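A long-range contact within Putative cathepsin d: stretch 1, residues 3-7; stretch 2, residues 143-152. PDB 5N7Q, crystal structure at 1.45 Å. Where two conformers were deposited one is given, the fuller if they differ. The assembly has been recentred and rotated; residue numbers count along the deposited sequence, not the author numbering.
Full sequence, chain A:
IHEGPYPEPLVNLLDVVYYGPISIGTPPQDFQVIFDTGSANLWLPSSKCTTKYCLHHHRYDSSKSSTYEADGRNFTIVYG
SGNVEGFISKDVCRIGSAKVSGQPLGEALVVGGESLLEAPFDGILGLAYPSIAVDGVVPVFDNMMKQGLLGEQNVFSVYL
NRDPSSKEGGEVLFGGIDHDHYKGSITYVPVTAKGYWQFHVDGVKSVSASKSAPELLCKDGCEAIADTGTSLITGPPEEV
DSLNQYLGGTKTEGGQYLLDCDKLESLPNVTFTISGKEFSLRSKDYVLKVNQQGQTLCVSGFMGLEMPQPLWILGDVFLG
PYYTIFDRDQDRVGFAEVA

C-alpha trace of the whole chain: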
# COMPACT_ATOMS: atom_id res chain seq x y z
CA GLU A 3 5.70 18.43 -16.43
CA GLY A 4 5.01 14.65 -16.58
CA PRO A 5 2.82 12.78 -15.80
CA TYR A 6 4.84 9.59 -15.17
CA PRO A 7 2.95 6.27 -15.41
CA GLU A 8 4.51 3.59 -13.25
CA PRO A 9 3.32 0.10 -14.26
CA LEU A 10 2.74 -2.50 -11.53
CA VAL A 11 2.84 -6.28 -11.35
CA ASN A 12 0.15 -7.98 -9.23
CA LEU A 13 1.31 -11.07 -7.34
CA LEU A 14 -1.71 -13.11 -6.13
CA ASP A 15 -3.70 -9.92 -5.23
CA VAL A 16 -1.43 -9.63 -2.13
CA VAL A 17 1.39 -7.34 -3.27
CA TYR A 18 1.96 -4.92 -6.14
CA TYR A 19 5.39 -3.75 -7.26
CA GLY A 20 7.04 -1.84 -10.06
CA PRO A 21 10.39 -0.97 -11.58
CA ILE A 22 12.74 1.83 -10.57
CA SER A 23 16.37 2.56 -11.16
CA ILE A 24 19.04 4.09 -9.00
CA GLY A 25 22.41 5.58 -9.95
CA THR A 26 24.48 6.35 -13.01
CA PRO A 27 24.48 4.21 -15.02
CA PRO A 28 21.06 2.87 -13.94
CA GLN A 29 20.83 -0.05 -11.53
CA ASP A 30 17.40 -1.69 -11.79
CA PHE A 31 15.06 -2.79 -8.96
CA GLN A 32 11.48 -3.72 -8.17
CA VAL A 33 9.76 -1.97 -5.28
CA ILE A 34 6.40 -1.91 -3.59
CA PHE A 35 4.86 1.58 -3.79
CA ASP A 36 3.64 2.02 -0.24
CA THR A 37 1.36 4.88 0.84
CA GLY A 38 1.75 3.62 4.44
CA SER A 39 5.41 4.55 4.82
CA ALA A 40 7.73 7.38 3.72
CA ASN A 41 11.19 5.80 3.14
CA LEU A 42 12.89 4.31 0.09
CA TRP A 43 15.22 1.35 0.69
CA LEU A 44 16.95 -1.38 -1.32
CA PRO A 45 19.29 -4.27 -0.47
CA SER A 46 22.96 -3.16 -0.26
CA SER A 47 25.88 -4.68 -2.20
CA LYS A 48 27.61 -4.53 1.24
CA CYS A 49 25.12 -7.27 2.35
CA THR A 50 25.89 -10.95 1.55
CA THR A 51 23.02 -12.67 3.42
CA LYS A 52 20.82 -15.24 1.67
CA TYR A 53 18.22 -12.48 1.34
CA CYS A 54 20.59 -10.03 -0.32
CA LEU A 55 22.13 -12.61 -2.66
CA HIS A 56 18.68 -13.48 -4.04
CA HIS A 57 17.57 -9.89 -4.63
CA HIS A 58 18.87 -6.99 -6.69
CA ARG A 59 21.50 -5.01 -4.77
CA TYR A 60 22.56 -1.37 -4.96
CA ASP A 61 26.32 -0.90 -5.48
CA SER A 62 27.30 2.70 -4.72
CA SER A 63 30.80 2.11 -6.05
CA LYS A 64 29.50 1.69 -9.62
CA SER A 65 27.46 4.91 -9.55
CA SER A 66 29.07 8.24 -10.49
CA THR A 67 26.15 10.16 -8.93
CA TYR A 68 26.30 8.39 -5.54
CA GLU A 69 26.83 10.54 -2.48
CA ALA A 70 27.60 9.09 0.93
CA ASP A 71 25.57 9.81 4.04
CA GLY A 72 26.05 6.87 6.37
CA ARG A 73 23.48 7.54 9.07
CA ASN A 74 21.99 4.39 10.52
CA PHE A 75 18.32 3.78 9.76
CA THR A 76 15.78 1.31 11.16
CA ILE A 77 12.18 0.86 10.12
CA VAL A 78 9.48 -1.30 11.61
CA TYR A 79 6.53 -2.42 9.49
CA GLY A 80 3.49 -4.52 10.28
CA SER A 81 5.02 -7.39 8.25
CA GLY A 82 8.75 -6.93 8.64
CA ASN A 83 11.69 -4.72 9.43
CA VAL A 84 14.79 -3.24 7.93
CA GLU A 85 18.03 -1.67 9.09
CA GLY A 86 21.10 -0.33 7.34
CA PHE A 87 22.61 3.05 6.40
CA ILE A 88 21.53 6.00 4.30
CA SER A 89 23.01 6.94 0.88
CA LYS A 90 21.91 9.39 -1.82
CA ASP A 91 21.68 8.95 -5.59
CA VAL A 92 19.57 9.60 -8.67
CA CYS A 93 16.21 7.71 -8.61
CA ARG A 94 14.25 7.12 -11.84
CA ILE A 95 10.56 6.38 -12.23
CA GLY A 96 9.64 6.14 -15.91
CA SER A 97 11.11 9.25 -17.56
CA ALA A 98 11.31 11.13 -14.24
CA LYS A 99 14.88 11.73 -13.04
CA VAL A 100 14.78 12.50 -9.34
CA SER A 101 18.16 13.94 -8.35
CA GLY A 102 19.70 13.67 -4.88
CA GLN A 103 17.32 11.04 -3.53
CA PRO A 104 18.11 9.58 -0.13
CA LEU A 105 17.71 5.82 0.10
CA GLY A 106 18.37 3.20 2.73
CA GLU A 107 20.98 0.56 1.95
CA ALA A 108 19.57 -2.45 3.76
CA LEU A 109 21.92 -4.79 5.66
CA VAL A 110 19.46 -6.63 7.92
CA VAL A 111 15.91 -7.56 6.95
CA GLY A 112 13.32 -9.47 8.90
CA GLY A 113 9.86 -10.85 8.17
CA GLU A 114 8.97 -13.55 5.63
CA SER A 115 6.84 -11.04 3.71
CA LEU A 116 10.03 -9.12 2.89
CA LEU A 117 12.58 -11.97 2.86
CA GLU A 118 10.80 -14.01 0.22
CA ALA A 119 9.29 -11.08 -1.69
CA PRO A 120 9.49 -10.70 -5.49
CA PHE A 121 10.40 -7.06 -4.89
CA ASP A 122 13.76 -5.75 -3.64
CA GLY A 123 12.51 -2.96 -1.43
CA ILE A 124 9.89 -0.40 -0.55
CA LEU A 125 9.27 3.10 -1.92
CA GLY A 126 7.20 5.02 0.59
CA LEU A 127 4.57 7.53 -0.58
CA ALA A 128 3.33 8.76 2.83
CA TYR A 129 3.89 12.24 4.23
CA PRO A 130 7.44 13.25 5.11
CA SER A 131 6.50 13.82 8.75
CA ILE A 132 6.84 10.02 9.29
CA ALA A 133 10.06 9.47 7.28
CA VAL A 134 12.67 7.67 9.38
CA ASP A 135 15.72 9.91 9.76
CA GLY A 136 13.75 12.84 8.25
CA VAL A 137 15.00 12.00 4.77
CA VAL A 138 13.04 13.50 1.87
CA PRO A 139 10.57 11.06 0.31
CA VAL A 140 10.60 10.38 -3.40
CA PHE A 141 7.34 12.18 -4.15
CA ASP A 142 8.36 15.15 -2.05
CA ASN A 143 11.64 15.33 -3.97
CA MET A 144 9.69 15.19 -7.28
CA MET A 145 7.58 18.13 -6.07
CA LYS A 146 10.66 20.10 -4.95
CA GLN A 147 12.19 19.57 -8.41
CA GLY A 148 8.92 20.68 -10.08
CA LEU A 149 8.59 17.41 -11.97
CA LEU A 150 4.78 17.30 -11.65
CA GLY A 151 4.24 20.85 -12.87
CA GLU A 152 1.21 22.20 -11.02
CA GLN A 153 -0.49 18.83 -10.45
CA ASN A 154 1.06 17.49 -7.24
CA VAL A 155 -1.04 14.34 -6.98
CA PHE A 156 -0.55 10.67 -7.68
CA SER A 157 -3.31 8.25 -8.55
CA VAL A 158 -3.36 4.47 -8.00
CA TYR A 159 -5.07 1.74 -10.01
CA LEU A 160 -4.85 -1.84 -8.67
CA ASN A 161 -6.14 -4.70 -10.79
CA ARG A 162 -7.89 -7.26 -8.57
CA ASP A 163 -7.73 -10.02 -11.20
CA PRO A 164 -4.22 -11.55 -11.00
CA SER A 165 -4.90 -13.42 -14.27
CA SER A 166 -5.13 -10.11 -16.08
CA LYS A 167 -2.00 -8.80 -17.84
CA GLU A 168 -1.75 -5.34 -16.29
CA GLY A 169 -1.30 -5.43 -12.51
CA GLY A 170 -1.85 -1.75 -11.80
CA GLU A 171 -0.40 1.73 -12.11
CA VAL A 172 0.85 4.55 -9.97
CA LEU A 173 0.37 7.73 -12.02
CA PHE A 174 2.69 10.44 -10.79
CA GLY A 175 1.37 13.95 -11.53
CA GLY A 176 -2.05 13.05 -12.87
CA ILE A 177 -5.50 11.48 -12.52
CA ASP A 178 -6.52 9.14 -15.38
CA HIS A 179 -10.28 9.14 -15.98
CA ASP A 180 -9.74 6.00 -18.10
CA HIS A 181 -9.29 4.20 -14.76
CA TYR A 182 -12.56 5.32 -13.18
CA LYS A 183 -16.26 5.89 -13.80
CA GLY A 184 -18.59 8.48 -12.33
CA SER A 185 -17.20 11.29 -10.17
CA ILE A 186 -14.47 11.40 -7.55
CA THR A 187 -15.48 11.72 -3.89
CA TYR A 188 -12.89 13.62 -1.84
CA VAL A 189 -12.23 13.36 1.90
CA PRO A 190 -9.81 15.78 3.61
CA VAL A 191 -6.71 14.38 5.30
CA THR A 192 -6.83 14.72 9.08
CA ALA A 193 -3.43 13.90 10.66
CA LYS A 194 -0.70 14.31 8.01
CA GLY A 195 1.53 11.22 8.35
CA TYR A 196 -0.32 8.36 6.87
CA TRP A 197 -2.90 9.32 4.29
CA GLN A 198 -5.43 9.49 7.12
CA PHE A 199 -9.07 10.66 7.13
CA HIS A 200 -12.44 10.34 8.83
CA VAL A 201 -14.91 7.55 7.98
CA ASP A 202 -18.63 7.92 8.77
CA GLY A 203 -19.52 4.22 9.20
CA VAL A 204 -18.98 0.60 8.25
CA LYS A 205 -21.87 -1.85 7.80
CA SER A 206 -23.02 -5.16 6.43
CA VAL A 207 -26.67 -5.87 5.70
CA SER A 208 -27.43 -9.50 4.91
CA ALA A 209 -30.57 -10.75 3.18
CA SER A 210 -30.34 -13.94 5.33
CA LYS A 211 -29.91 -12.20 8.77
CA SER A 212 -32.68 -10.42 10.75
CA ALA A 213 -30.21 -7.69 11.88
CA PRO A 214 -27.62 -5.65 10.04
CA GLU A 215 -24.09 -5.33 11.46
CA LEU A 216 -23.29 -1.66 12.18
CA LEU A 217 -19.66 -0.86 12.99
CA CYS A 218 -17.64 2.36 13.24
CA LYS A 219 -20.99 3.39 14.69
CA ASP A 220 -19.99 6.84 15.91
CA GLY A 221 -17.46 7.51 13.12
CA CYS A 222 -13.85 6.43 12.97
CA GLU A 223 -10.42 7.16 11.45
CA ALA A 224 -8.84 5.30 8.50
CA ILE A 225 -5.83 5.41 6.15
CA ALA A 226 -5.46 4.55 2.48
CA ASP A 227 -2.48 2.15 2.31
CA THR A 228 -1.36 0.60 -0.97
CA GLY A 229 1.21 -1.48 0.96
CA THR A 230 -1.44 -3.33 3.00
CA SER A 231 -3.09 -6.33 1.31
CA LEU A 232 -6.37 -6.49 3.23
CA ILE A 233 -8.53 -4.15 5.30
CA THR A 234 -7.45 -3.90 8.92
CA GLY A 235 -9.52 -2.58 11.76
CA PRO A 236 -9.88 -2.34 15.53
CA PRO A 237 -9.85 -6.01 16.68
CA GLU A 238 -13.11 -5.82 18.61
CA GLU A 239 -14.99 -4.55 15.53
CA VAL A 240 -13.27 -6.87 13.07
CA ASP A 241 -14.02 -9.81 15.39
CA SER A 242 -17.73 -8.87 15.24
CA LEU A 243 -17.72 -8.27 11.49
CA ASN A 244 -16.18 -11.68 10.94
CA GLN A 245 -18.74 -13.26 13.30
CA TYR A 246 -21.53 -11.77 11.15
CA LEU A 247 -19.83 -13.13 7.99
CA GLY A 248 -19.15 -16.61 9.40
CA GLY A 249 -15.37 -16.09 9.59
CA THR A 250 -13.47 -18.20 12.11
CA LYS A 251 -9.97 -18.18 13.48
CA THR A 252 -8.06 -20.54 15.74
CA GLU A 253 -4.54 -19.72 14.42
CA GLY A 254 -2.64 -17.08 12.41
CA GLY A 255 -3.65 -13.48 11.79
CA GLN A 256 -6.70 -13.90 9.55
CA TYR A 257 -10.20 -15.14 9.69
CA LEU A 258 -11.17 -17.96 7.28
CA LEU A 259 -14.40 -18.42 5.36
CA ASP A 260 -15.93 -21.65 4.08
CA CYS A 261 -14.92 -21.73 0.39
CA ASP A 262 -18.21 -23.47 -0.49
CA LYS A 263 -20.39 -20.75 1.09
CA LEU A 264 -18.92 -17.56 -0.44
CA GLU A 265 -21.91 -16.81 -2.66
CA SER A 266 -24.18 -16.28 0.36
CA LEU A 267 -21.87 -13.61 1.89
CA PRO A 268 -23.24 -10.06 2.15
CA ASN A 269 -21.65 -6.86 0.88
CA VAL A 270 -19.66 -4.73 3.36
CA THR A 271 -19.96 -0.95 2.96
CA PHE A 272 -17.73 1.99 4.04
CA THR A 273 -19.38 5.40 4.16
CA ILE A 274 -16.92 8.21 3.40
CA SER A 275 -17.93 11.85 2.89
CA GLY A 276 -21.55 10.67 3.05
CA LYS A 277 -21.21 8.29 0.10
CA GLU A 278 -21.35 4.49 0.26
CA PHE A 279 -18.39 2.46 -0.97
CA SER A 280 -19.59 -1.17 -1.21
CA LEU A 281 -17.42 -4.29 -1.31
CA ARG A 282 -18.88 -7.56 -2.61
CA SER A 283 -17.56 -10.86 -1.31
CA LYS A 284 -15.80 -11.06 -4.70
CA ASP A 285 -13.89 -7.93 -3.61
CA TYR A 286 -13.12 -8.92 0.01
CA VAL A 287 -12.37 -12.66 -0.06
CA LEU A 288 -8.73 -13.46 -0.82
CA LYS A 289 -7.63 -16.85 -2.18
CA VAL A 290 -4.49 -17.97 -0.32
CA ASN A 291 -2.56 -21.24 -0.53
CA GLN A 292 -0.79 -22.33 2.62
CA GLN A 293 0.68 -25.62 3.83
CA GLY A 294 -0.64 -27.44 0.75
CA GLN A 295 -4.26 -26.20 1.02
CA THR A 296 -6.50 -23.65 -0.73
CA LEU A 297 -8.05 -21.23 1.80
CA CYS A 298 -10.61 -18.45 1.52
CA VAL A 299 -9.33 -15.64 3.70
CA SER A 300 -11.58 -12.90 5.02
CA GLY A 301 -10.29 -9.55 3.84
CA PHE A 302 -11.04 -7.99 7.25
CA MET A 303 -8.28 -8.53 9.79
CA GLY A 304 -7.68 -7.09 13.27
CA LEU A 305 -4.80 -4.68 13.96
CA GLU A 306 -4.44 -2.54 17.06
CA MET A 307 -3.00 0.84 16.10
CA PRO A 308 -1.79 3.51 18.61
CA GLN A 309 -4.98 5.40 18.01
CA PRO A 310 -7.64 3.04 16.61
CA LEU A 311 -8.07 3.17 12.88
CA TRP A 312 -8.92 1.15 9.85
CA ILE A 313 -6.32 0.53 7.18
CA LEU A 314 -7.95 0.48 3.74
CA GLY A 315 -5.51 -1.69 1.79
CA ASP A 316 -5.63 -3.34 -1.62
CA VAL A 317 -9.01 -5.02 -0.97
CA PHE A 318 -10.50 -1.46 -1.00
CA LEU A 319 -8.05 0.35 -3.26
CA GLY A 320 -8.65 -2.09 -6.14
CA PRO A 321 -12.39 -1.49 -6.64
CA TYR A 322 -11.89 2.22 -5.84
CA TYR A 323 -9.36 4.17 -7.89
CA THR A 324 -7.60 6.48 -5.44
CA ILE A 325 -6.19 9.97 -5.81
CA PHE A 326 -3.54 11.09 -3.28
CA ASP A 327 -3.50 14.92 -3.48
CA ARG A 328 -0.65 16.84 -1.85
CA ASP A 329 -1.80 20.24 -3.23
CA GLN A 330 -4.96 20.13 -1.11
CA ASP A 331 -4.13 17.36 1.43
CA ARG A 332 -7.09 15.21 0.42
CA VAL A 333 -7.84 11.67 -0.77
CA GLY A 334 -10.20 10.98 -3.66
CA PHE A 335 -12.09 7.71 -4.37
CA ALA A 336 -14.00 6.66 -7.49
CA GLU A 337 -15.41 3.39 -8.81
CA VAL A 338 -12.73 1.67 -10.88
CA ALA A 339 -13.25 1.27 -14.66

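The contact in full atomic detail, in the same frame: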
# COMPACT_ATOMS: atom_id res chain seq x y z
N GLU A 3 7.05 18.62 -15.82
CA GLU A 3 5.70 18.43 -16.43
C GLU A 3 5.09 17.06 -16.12
O GLU A 3 4.14 16.99 -15.34
CB GLU A 3 5.75 18.66 -17.94
N GLY A 4 5.61 16.00 -16.75
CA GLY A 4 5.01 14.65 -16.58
C GLY A 4 3.70 14.53 -17.36
O GLY A 4 3.53 15.20 -18.37
N PRO A 5 2.75 13.69 -16.95
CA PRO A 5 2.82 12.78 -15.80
C PRO A 5 3.67 11.55 -16.10
O PRO A 5 4.07 11.32 -17.25
CB PRO A 5 1.36 12.40 -15.60
CG PRO A 5 0.86 12.30 -17.01
CD PRO A 5 1.49 13.49 -17.70
N TYR A 6 3.93 10.76 -15.06
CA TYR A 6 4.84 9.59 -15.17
C TYR A 6 4.08 8.33 -14.76
O TYR A 6 3.85 8.12 -13.57
CB TYR A 6 6.11 9.76 -14.32
CG TYR A 6 6.74 11.11 -14.51
CD1 TYR A 6 7.59 11.37 -15.58
CD2 TYR A 6 6.44 12.13 -13.64
CE1 TYR A 6 8.14 12.63 -15.75
CE2 TYR A 6 6.98 13.39 -13.79
CZ TYR A 6 7.84 13.64 -14.83
OH TYR A 6 8.35 14.94 -14.99
N PRO A 7 3.65 7.51 -15.75
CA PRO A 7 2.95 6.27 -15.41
C PRO A 7 3.91 5.19 -14.96
O PRO A 7 4.84 4.85 -15.70
CB PRO A 7 2.23 5.89 -16.71
CG PRO A 7 3.03 6.52 -17.78
CD PRO A 7 3.69 7.73 -17.21
N ASN A 143 10.49 14.91 -3.16
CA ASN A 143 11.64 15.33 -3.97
C ASN A 143 11.22 15.66 -5.42
O ASN A 143 11.66 16.66 -5.99
CB ASN A 143 12.71 14.23 -3.94
CG ASN A 143 14.12 14.76 -4.03
OD1 ASN A 143 14.35 15.98 -3.94
ND2 ASN A 143 15.07 13.86 -4.21
N MET A 144 10.30 14.87 -5.99
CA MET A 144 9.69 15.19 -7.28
C MET A 144 9.02 16.56 -7.23
O MET A 144 9.22 17.38 -8.15
CB MET A 144 8.68 14.12 -7.67
CG MET A 144 9.34 12.80 -8.02
SD MET A 144 8.16 11.46 -8.29
CE MET A 144 7.83 11.64 -10.03
N MET A 145 8.23 16.82 -6.20
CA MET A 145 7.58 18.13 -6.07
C MET A 145 8.58 19.27 -5.94
O MET A 145 8.43 20.30 -6.61
CB MET A 145 6.64 18.16 -4.86
CG MET A 145 5.42 17.28 -5.04
SD MET A 145 4.19 17.60 -3.77
CE MET A 145 5.16 17.24 -2.31
N LYS A 146 9.59 19.08 -5.11
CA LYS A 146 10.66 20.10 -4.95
C LYS A 146 11.34 20.43 -6.27
O LYS A 146 11.63 21.60 -6.56
CB LYS A 146 11.70 19.61 -3.95
CG LYS A 146 11.33 19.79 -2.50
CD LYS A 146 12.38 19.18 -1.58
CE LYS A 146 12.06 19.32 -0.09
NZ LYS A 146 10.68 18.90 0.32
N GLN A 147 11.55 19.41 -7.11
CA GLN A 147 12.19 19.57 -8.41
C GLN A 147 11.22 19.99 -9.54
O GLN A 147 11.62 20.06 -10.70
CB GLN A 147 12.95 18.28 -8.76
CG GLN A 147 14.07 18.04 -7.76
CD GLN A 147 14.78 16.71 -7.92
OE1 GLN A 147 15.07 16.28 -9.02
NE2 GLN A 147 15.14 16.08 -6.80
N GLY A 148 9.95 20.23 -9.17
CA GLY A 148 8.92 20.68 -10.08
C GLY A 148 8.53 19.70 -11.15
O GLY A 148 7.91 20.08 -12.16
N LEU A 149 8.78 18.41 -10.92
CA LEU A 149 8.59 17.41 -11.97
C LEU A 149 7.13 17.11 -12.30
O LEU A 149 6.85 16.55 -13.34
CB LEU A 149 9.31 16.12 -11.60
CG LEU A 149 10.80 16.24 -11.32
CD1 LEU A 149 11.37 14.89 -10.95
CD2 LEU A 149 11.51 16.84 -12.53
N LEU A 150 6.22 17.49 -11.42
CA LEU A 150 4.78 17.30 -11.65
C LEU A 150 4.10 18.57 -12.16
O LEU A 150 2.87 18.63 -12.29
CB LEU A 150 4.07 16.86 -10.37
CG LEU A 150 4.50 15.57 -9.66
CD1 LEU A 150 4.99 14.51 -10.63
CD2 LEU A 150 5.53 15.80 -8.56
N GLY A 151 4.87 19.60 -12.48
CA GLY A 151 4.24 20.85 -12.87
C GLY A 151 3.42 21.38 -11.72
O GLY A 151 3.92 21.48 -10.58
N GLU A 152 2.16 21.70 -12.01
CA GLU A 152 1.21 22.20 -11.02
C GLU A 152 0.21 21.16 -10.50
O GLU A 152 -0.76 21.53 -9.82
CB GLU A 152 0.44 23.36 -11.62
CG GLU A 152 1.33 24.51 -12.06
CD GLU A 152 1.89 25.23 -10.88
OE1 GLU A 152 1.09 25.65 -10.01
OE2 GLU A 152 3.13 25.38 -10.81

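The apolar centre of this contact is the ring of Y6. Its CA-to-CB bond points toward stretch 2, and chi1 is in the m well at -47°. The residue is buried, and it has more area covered by the other stretch than any other residue here. Three side chains of stretch 2 gather around the ring. L150 approaches at the ring edge, near the ring plane, with Y6 CE2 and L150 CD1 3.9 Å apart. M144 comes in obliquely, and its terminal methyl makes the contact: Y6 CD2 and M144 CE are also 3.9 Å apart. L149 adds a looser touch, with 4.2 Å between Y6 CE2 and L149 CB. These are van der Waals contacts between carbon atoms, and packing them together keeps apolar surface away from water.

The three partners reach the ring in different ways. M144 lies in the helix, and its CA-to-CB bond points toward stretch 1. The CA-to-CB bond of L149 points sideways. That of L150 points away, but the end of its side chain comes nearer, and this brings CD1 to the tyrosine.

The backbone of stretch 2 changes course within the contact, between M144 and L149. The helix gives way to a Schellman motif at G148, the first residue to leave helical geometry. Its positive phi of 66° favours glycine. Two bonds tie this end back to the last turn: G148 N to M145 O at 3.0 Å, and L149 N to M144 O at 3.0 Å. A type I beta turn then runs from G148 to G151, with G151 N bonded to G148 O at 3.1 Å. L149 and L150 are the two central residues of that turn.

The polar part of the contact centres on the carbonyl of L149. It accepts two hydrogen bonds from stretch 1. The shorter comes from the tyrosine hydroxyl, with Y6 OH donating to L149 O at 2.8 Å. The oxygen lies at the ring edge, near the ring plane. One tyrosine therefore serves both parts of the contact: its ring packs against carbon and its hydroxyl bonds to the backbone.

The second bond comes from the start of stretch 1, where E3 N donates to L149 O at 3.2 Å. It is a backbone-to-backbone bond, so it does not depend on the glutamate side chain. That side chain is modelled only to CB, and its CA-to-CB bond points away from stretch 2. E3 and G151 are the closest CA pair across the contact, 4.5 Å apart. E3 O lies 3.4 Å from L149 O, but both atoms are acceptors and no hydrogen bond forms.

Between E3 and Y6 the chain passes through G4 and P5. An ideal CB on G4 would lie 2.8 Å from Y6 CE2, a clash with the ring. The phi of 75° at G4 also favours glycine. The peptide bond before P5 is cis. Strand geometry begins at Y6 and continues through P7, which makes no contact with stretch 2.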